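Local coordinates for Glyoxalase/Bleomycin resistance protein (Bacillus cereus ATCC 14579, PDB 1XQA) that binds a magnesium ion and is possibly a glyoxalase of the vicinal oxygen chelate superfamily, though its function is unproven, at residues A96-V101 with T108-C113; Q73-N78 with E89-A94. One frame throughout, in Å; residues are numbered along the deposited sequence.

In the fold
From the N terminus, the chain first builds the sheet of strands 6-11, 28-33, 37-41 and 47-52, and then a second sheet with the same 1-4-3-2 strand order, a pairing expected of the vicinal oxygen chelate fold; both interactions lie in the second half. After strand 64-67 comes helix 71-83, and interaction 2 closes the loop that runs from it to the proline-containing segment 89-94. Interaction 1 then closes the hairpin of strands 97-103 and 107-112. The two follow in series, neither nesting nor crossing, yet they touch: D75 hydrogen-bonds the hydroxyl of Y97, the backbones of K92 and T98 are hydrogen-bonded, and N78 and P91 pack on the aromatic rings of strand 97-103. Together they tie the helix to its sheet.

Interaction 1 of 2, residues A96-V101 with T108-C113; sequences AYTFYV and TIEVMC
Two adjacent strands form an antiparallel hairpin, stitched by six backbone hydrogen bonds; the straightest runs from I109 N to V101 O (2.9 Å, 175°). On the face carrying F99, V101, I109 and V111, a branched bump meets a flat ring. F99 takes the crowded position between its backbone N and carbonyl carbon (chi1 72°), which swings the ring across the strand pair, and V111 CB sits under one face, 3.9 Å from the ring centroid and offset toward the rim. Alongside, V101 CG1 rests against I109 CB at 4.0 Å; beta-branched residues suit such extended, buried positions.

On the other face, E110 lies in a groove between T98 and Y100. Its CG is 3.5 Å from T98 CG2, while Y100 CE1 flanks E110 CB at 3.7 Å, with ring and carboxylate planes nearly parallel (9°). One water joins T98 OG1 to E110 OE2, and a second links Y100 OH to the same oxygen, the latter bond to E110 being weak. E110 belongs, with H63, to the magnesium site, and the Y100 ring meets H63 edge-to-face.

Helix 71-83 covers F99, helix 14-25 packs on I109 and V111, and strand 64-67 bonds the outer edge of 107-112.

Interaction 2 of 2, residues Q73-N78 with E89-A94; sequences QVDKIN and EPPKHA
Helix 71-83 meets the segment 89-94 through one polar clasp and packing around one proline ring. The clasp is N78, whose ND2 donates to E89 O over 2.8 Å with an N-H...O angle of 155°. The acceptor lies close to the amide plane of N78, but the donor approaches from above the carbonyl plane, 33° out of it. With CG anti to the backbone N (chi1 -170°), the side chain reaches off the helix to that carbonyl. Asparagine suits this buried place: it is short, and its amide can serve a main-chain oxygen of a loop.

Van der Waals packing centres on the ring of P91; its one apolar partner across the contact is V74, whose CG1, likewise anti to its backbone N, slides past P91 CG at 3.8 Å. Two polar groups also lie against the ring. The tip of N78 meets it head-on, its CG 3.8 Å from P91 CD. D75 crosses it at about a right angle, bringing OD1 to within 3.6 Å of P91 CG, while the same oxygen is hydrogen-bonded to Y97 OH. Proline fits because its compact ring fills the hollow between these three side chains and stiffens an extended loop.

A charge pair lies within 89-94 itself: K92 NZ bridges E89 OE1 at 3.2 Å, meeting it from above the carboxylate plane, and both residues are exposed.

This packing joins the helix to the edge of its sheet: strand 92-93 borders strand 97-103, to which K92 is backbone-bonded at T98, while V74 and N78 also touch F99 of that strand.

Interaction 1 of 2, residues A96-V101 with T108-C113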
ATOM      1  N   ALA A  96       7.652 -25.553   1.290  1.00 28.79           N
ATOM      2  CA  ALA A  96       8.044 -24.215   1.679  1.00 28.33           C
ATOM      3  C   ALA A  96       7.260 -23.809   2.930  1.00 28.30           C
ATOM      4  O   ALA A  96       6.282 -24.464   3.305  1.00 28.92           O
ATOM      5  CB  ALA A  96       7.771 -23.246   0.540  1.00 28.73           C
ATOM      6  N   TYR A  97       7.695 -22.737   3.578  1.00 27.15           N
ATOM      7  CA  TYR A  97       6.972 -22.185   4.710  1.00 26.31           C
ATOM      8  C   TYR A  97       5.908 -21.260   4.103  1.00 25.70           C
ATOM      9  O   TYR A  97       6.245 -20.229   3.527  1.00 24.79           O
ATOM     10  CB  TYR A  97       7.963 -21.445   5.606  1.00 26.86           C
ATOM     11  CG  TYR A  97       7.436 -20.874   6.896  1.00 26.76           C
ATOM     12  CD1 TYR A  97       6.981 -21.703   7.917  1.00 27.81           C
ATOM     13  CD2 TYR A  97       7.437 -19.496   7.116  1.00 26.70           C
ATOM     14  CE1 TYR A  97       6.526 -21.179   9.117  1.00 27.78           C
ATOM     15  CE2 TYR A  97       6.990 -18.960   8.312  1.00 27.11           C
ATOM     16  CZ  TYR A  97       6.531 -19.809   9.309  1.00 27.80           C
ATOM     17  OH  TYR A  97       6.083 -19.300  10.499  1.00 26.87           O
ATOM     18  N   THR A  98       4.638 -21.666   4.226  1.00 24.50           N
ATOM     19  CA  THR A  98       3.541 -21.168   3.372  1.00 24.37           C
ATOM     20  C   THR A  98       2.239 -20.893   4.125  1.00 23.19           C
ATOM     21  O   THR A  98       1.854 -21.642   5.022  1.00 21.92           O
ATOM     22  CB  THR A  98       3.173 -22.227   2.294  1.00 24.39           C
ATOM     23  OG1 THR A  98       4.364 -22.770   1.714  1.00 27.61           O
ATOM     24  CG2 THR A  98       2.306 -21.629   1.193  1.00 24.98           C
ATOM     25  N   PHE A  99       1.533 -19.836   3.729  1.00 22.12           N
ATOM     26  CA  PHE A  99       0.127 -19.727   4.081  1.00 21.33           C
ATOM     27  C   PHE A  99      -0.645 -19.168   2.902  1.00 21.23           C
ATOM     28  O   PHE A  99      -0.054 -18.675   1.933  1.00 21.52           O
ATOM     29  CB  PHE A  99      -0.091 -18.874   5.329  1.00 21.08           C
ATOM     30  CG  PHE A  99       0.135 -17.393   5.120  1.00 19.59           C
ATOM     31  CD1 PHE A  99      -0.921 -16.558   4.770  1.00 20.87           C
ATOM     32  CD2 PHE A  99       1.397 -16.840   5.312  1.00 21.14           C
ATOM     33  CE1 PHE A  99      -0.728 -15.200   4.593  1.00 20.43           C
ATOM     34  CE2 PHE A  99       1.605 -15.469   5.143  1.00 20.91           C
ATOM     35  CZ  PHE A  99       0.547 -14.655   4.787  1.00 21.12           C
ATOM     36  N   TYR A 100      -1.962 -19.260   2.998  1.00 20.97           N
ATOM     37  CA  TYR A 100      -2.830 -18.753   1.958  1.00 20.90           C
ATOM     38  C   TYR A 100      -3.783 -17.708   2.538  1.00 20.97           C
ATOM     39  O   TYR A 100      -4.103 -17.737   3.734  1.00 21.32           O
ATOM     40  CB  TYR A 100      -3.616 -19.884   1.304  1.00 21.15           C
ATOM     41  CG  TYR A 100      -2.731 -20.962   0.735  1.00 21.31           C
ATOM     42  CD1 TYR A 100      -2.303 -20.907  -0.581  1.00 21.14           C
ATOM     43  CD2 TYR A 100      -2.265 -22.005   1.543  1.00 21.57           C
ATOM     44  CE1 TYR A 100      -1.469 -21.885  -1.104  1.00 21.66           C
ATOM     45  CE2 TYR A 100      -1.420 -22.985   1.039  1.00 22.73           C
ATOM     46  CZ  TYR A 100      -1.026 -22.917  -0.284  1.00 23.26           C
ATOM     47  OH  TYR A 100      -0.197 -23.893  -0.800  1.00 24.52           O
ATOM     48  N   VAL A 101      -4.262 -16.823   1.674  1.00 20.09           N
ATOM     49  CA  VAL A 101      -5.262 -15.845   2.056  1.00 19.66           C
ATOM     50  C   VAL A 101      -6.233 -15.629   0.899  1.00 20.45           C
ATOM     51  O   VAL A 101      -5.819 -15.537  -0.256  1.00 20.63           O
ATOM     52  CB  VAL A 101      -4.617 -14.506   2.518  1.00 19.66           C
ATOM     53  CG1 VAL A 101      -3.763 -13.873   1.413  1.00 18.30           C
ATOM     54  CG2 VAL A 101      -5.691 -13.508   3.065  1.00 19.28           C
ATOM     55  N   THR A 108      -7.318 -16.542  -4.486  1.00 20.82           N
ATOM     56  CA  THR A 108      -6.461 -16.931  -3.370  1.00 20.83           C
ATOM     57  C   THR A 108      -5.026 -16.557  -3.688  1.00 19.53           C
ATOM     58  O   THR A 108      -4.565 -16.753  -4.823  1.00 19.37           O
ATOM     59  CB  THR A 108      -6.566 -18.443  -3.139  1.00 21.30           C
ATOM     60  OG1 THR A 108      -7.932 -18.745  -2.827  1.00 23.07           O
ATOM     61  CG2 THR A 108      -5.646 -18.916  -1.997  1.00 20.84           C
ATOM     62  N   ILE A 109      -4.326 -16.035  -2.677  1.00 19.33           N
ATOM     63  CA  ILE A 109      -2.930 -15.705  -2.779  1.00 19.34           C
ATOM     64  C   ILE A 109      -2.137 -16.626  -1.851  1.00 19.18           C
ATOM     65  O   ILE A 109      -2.562 -16.937  -0.738  1.00 19.85           O
ATOM     66  CB  ILE A 109      -2.683 -14.222  -2.377  1.00 19.36           C
ATOM     67  CG1 ILE A 109      -3.123 -13.292  -3.518  1.00 19.03           C
ATOM     68  CG2 ILE A 109      -1.211 -13.988  -2.011  1.00 19.76           C
ATOM     69  CD1 ILE A 109      -3.110 -11.799  -3.160  1.00 18.86           C
ATOM     70  N   GLU A 110      -0.998 -17.080  -2.338  1.00 19.79           N
ATOM     71  CA  GLU A 110      -0.059 -17.841  -1.523  1.00 20.16           C
ATOM     72  C   GLU A 110       1.132 -16.967  -1.119  1.00 20.90           C
ATOM     73  O   GLU A 110       1.677 -16.217  -1.934  1.00 20.71           O
ATOM     74  CB  GLU A 110       0.427 -19.027  -2.361  1.00 20.74           C
ATOM     75  CG  GLU A 110       1.518 -19.847  -1.744  1.00 22.59           C
ATOM     76  CD  GLU A 110       2.223 -20.706  -2.783  1.00 28.15           C
ATOM     77  OE1 GLU A 110       2.164 -20.354  -3.978  1.00 30.52           O
ATOM     78  OE2 GLU A 110       2.846 -21.712  -2.403  1.00 27.82           O
ATOM     79  N   VAL A 111       1.571 -17.101   0.134  1.00 20.44           N
ATOM     80  CA  VAL A 111       2.713 -16.347   0.620  1.00 20.82           C
ATOM     81  C   VAL A 111       3.662 -17.382   1.192  1.00 21.39           C
ATOM     82  O   VAL A 111       3.251 -18.189   2.006  1.00 21.10           O
ATOM     83  CB  VAL A 111       2.302 -15.312   1.709  1.00 20.64           C
ATOM     84  CG1 VAL A 111       3.525 -14.513   2.202  1.00 21.45           C
ATOM     85  CG2 VAL A 111       1.178 -14.379   1.192  1.00 20.51           C
HETATM   86  N   MSE A 112       4.909 -17.390   0.732  1.00 22.79           N
HETATM   87  CA  MSE A 112       5.833 -18.457   1.119  1.00 24.65           C
HETATM   88  C   MSE A 112       7.296 -18.063   1.082  1.00 25.01           C
HETATM   89  O   MSE A 112       7.668 -17.061   0.470  1.00 24.40           O
HETATM   90  CB  MSE A 112       5.614 -19.698   0.231  1.00 25.65           C
HETATM   91  CG  MSE A 112       6.126 -19.560  -1.191  1.00 26.45           C
HETATM   92 SE   MSE A 112       5.128 -18.310  -2.304  1.00 35.26          SE
HETATM   93  CE  MSE A 112       5.709 -18.998  -4.047  1.00 29.06           C
ATOM     94  N   CYS A 113       8.106 -18.861   1.768  1.00 27.03           N
ATOM     95  CA  CYS A 113       9.559 -18.815   1.656  1.00 28.01           C
ATOM     96  C   CYS A 113      10.102 -20.244   1.611  1.00 28.33           C
ATOM     97  O   CYS A 113       9.701 -21.097   2.406  1.00 28.62           O
ATOM     98  CB  CYS A 113      10.163 -18.056   2.837  1.00 27.67           C
ATOM     99  SG  CYS A 113      11.957 -17.980   2.774  1.00 30.28           S
ATOM    100  OXT CYS A 113      10.950 -20.595   0.783  1.00 28.65           O
TER
HETATM  101  O   HOH W   1       4.437 -22.993  -1.056  1.00 42.20           O
HETATM  102  O   HOH W   2       1.013 -23.866  -2.977  1.00 35.93           O

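Interaction 2 of 2, residues Q73-N78 with E89-A94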
ATOM      1  N   GLN A  73       9.698 -12.701   7.166  1.00 28.50           N
ATOM      2  CA  GLN A  73       8.858 -11.861   6.304  1.00 27.59           C
ATOM      3  C   GLN A  73       7.490 -12.485   6.033  1.00 25.99           C
ATOM      4  O   GLN A  73       6.484 -11.771   5.952  1.00 25.15           O
ATOM      5  CB  GLN A  73       9.585 -11.512   5.001  1.00 28.17           C
ATOM      6  CG  GLN A  73      10.769 -10.551   5.220  1.00 31.61           C
ATOM      7  CD  GLN A  73      10.374  -9.285   5.993  1.00 36.27           C
ATOM      8  OE1 GLN A  73      10.916  -9.006   7.069  1.00 39.97           O
ATOM      9  NE2 GLN A  73       9.410  -8.527   5.456  1.00 36.71           N
ATOM     10  N   VAL A  74       7.458 -13.812   5.914  1.00 24.33           N
ATOM     11  CA  VAL A  74       6.201 -14.544   5.796  1.00 23.13           C
ATOM     12  C   VAL A  74       5.360 -14.310   7.047  1.00 22.85           C
ATOM     13  O   VAL A  74       4.165 -14.005   6.943  1.00 22.58           O
ATOM     14  CB  VAL A  74       6.408 -16.075   5.526  1.00 23.43           C
ATOM     15  CG1 VAL A  74       5.059 -16.820   5.469  1.00 21.93           C
ATOM     16  CG2 VAL A  74       7.191 -16.281   4.217  1.00 22.41           C
ATOM     17  N   ASP A  75       5.988 -14.452   8.214  1.00 22.47           N
ATOM     18  CA  ASP A  75       5.325 -14.245   9.500  1.00 22.90           C
ATOM     19  C   ASP A  75       4.728 -12.839   9.608  1.00 22.61           C
ATOM     20  O   ASP A  75       3.612 -12.670  10.116  1.00 21.91           O
ATOM     21  CB  ASP A  75       6.310 -14.475  10.662  1.00 23.01           C
ATOM     22  CG  ASP A  75       6.548 -15.945  10.960  1.00 23.68           C
ATOM     23  OD1 ASP A  75       5.764 -16.790  10.493  1.00 23.94           O
ATOM     24  OD2 ASP A  75       7.529 -16.258  11.688  1.00 24.92           O
ATOM     25  N   LYS A  76       5.491 -11.843   9.152  1.00 22.72           N
ATOM     26  CA  LYS A  76       5.081 -10.450   9.251  1.00 22.61           C
ATOM     27  C   LYS A  76       3.804 -10.191   8.439  1.00 21.81           C
ATOM     28  O   LYS A  76       2.861  -9.607   8.970  1.00 21.30           O
ATOM     29  CB  LYS A  76       6.222  -9.521   8.827  1.00 23.25           C
ATOM     30  CG  LYS A  76       6.167  -8.149   9.472  1.00 26.82           C
ATOM     31  CD  LYS A  76       7.567  -7.520   9.580  1.00 31.48           C
ATOM     32  CE  LYS A  76       7.828  -6.585   8.404  1.00 31.55           C
ATOM     33  NZ  LYS A  76       9.136  -5.849   8.480  1.00 30.69           N
ATOM     34  N   ILE A  77       3.772 -10.633   7.177  1.00 21.17           N
ATOM     35  CA  ILE A  77       2.577 -10.448   6.334  1.00 21.33           C
ATOM     36  C   ILE A  77       1.360 -11.171   6.933  1.00 20.70           C
ATOM     37  O   ILE A  77       0.238 -10.637   6.958  1.00 20.06           O
ATOM     38  CB  ILE A  77       2.804 -10.906   4.863  1.00 20.94           C
ATOM     39  CG1 ILE A  77       3.934 -10.101   4.201  1.00 22.47           C
ATOM     40  CG2 ILE A  77       1.513 -10.719   4.030  1.00 21.76           C
ATOM     41  CD1 ILE A  77       4.373 -10.673   2.835  1.00 22.36           C
ATOM     42  N   ASN A  78       1.580 -12.406   7.377  1.00 21.06           N
ATOM     43  CA  ASN A  78       0.562 -13.176   8.101  1.00 20.59           C
ATOM     44  C   ASN A  78      -0.003 -12.414   9.307  1.00 20.63           C
ATOM     45  O   ASN A  78      -1.212 -12.273   9.454  1.00 20.11           O
ATOM     46  CB  ASN A  78       1.203 -14.488   8.590  1.00 20.65           C
ATOM     47  CG  ASN A  78       0.185 -15.463   9.129  1.00 21.85           C
ATOM     48  OD1 ASN A  78      -0.028 -15.544  10.342  1.00 22.23           O
ATOM     49  ND2 ASN A  78      -0.465 -16.203   8.232  1.00 19.38           N
ATOM     50  N   GLU A  89      -4.478 -18.578   8.756  1.00 30.18           N
ATOM     51  CA  GLU A  89      -3.898 -19.451   9.757  1.00 31.02           C
ATOM     52  C   GLU A  89      -2.389 -19.199   9.762  1.00 29.90           C
ATOM     53  O   GLU A  89      -1.869 -18.569   8.829  1.00 29.73           O
ATOM     54  CB  GLU A  89      -4.275 -20.925   9.509  1.00 31.14           C
ATOM     55  CG  GLU A  89      -3.765 -21.558   8.222  1.00 33.51           C
ATOM     56  CD  GLU A  89      -4.061 -23.067   8.132  1.00 33.46           C
ATOM     57  OE1 GLU A  89      -3.110 -23.874   8.280  1.00 35.73           O
ATOM     58  OE2 GLU A  89      -5.240 -23.444   7.917  1.00 37.12           O
ATOM     59  N   PRO A  90      -1.683 -19.644  10.819  1.00 29.22           N
ATOM     60  CA  PRO A  90      -0.234 -19.475  10.804  1.00 28.79           C
ATOM     61  C   PRO A  90       0.402 -20.179   9.606  1.00 28.58           C
ATOM     62  O   PRO A  90      -0.179 -21.131   9.079  1.00 28.62           O
ATOM     63  CB  PRO A  90       0.211 -20.148  12.103  1.00 28.76           C
ATOM     64  CG  PRO A  90      -0.982 -20.086  12.981  1.00 28.61           C
ATOM     65  CD  PRO A  90      -2.141 -20.292  12.059  1.00 29.10           C
ATOM     66  N   PRO A  91       1.592 -19.715   9.171  1.00 28.35           N
ATOM     67  CA  PRO A  91       2.265 -20.414   8.073  1.00 28.07           C
ATOM     68  C   PRO A  91       2.690 -21.823   8.485  1.00 28.30           C
ATOM     69  O   PRO A  91       2.971 -22.075   9.659  1.00 27.36           O
ATOM     70  CB  PRO A  91       3.502 -19.547   7.802  1.00 28.09           C
ATOM     71  CG  PRO A  91       3.202 -18.214   8.447  1.00 28.00           C
ATOM     72  CD  PRO A  91       2.374 -18.561   9.645  1.00 28.15           C
ATOM     73  N   LYS A  92       2.732 -22.733   7.518  1.00 28.58           N
ATOM     74  CA  LYS A  92       3.141 -24.116   7.797  1.00 29.03           C
ATOM     75  C   LYS A  92       4.360 -24.515   6.963  1.00 29.37           C
ATOM     76  O   LYS A  92       4.533 -24.045   5.844  1.00 28.90           O
ATOM     77  CB  LYS A  92       1.966 -25.078   7.554  1.00 29.10           C
ATOM     78  CG  LYS A  92       0.674 -24.711   8.314  1.00 29.55           C
ATOM     79  CD  LYS A  92       0.655 -25.290   9.737  1.00 33.12           C
ATOM     80  CE  LYS A  92       0.200 -24.264  10.786  1.00 35.05           C
ATOM     81  NZ  LYS A  92      -1.265 -23.984  10.831  1.00 34.83           N
ATOM     82  N   HIS A  93       5.202 -25.380   7.524  1.00 30.00           N
ATOM     83  CA  HIS A  93       6.358 -25.936   6.806  1.00 31.10           C
ATOM     84  C   HIS A  93       5.960 -27.142   5.962  1.00 31.47           C
ATOM     85  O   HIS A  93       5.902 -28.264   6.463  1.00 31.81           O
ATOM     86  CB  HIS A  93       7.448 -26.360   7.792  1.00 31.08           C
ATOM     87  CG  HIS A  93       8.144 -25.218   8.460  1.00 31.85           C
ATOM     88  ND1 HIS A  93       7.757 -24.729   9.689  1.00 32.13           N
ATOM     89  CD2 HIS A  93       9.208 -24.472   8.074  1.00 32.89           C
ATOM     90  CE1 HIS A  93       8.555 -23.732  10.033  1.00 33.31           C
ATOM     91  NE2 HIS A  93       9.444 -23.556   9.071  1.00 32.96           N
ATOM     92  N   ALA A  94       5.707 -26.922   4.678  1.00 32.05           N
ATOM     93  CA  ALA A  94       5.269 -28.007   3.795  1.00 32.41           C
ATOM     94  C   ALA A  94       6.295 -28.350   2.717  1.00 32.61           C
ATOM     95  O   ALA A  94       7.488 -28.070   2.858  1.00 32.88           O
ATOM     96  CB  ALA A  94       3.921 -27.655   3.158  1.00 32.50           C
TER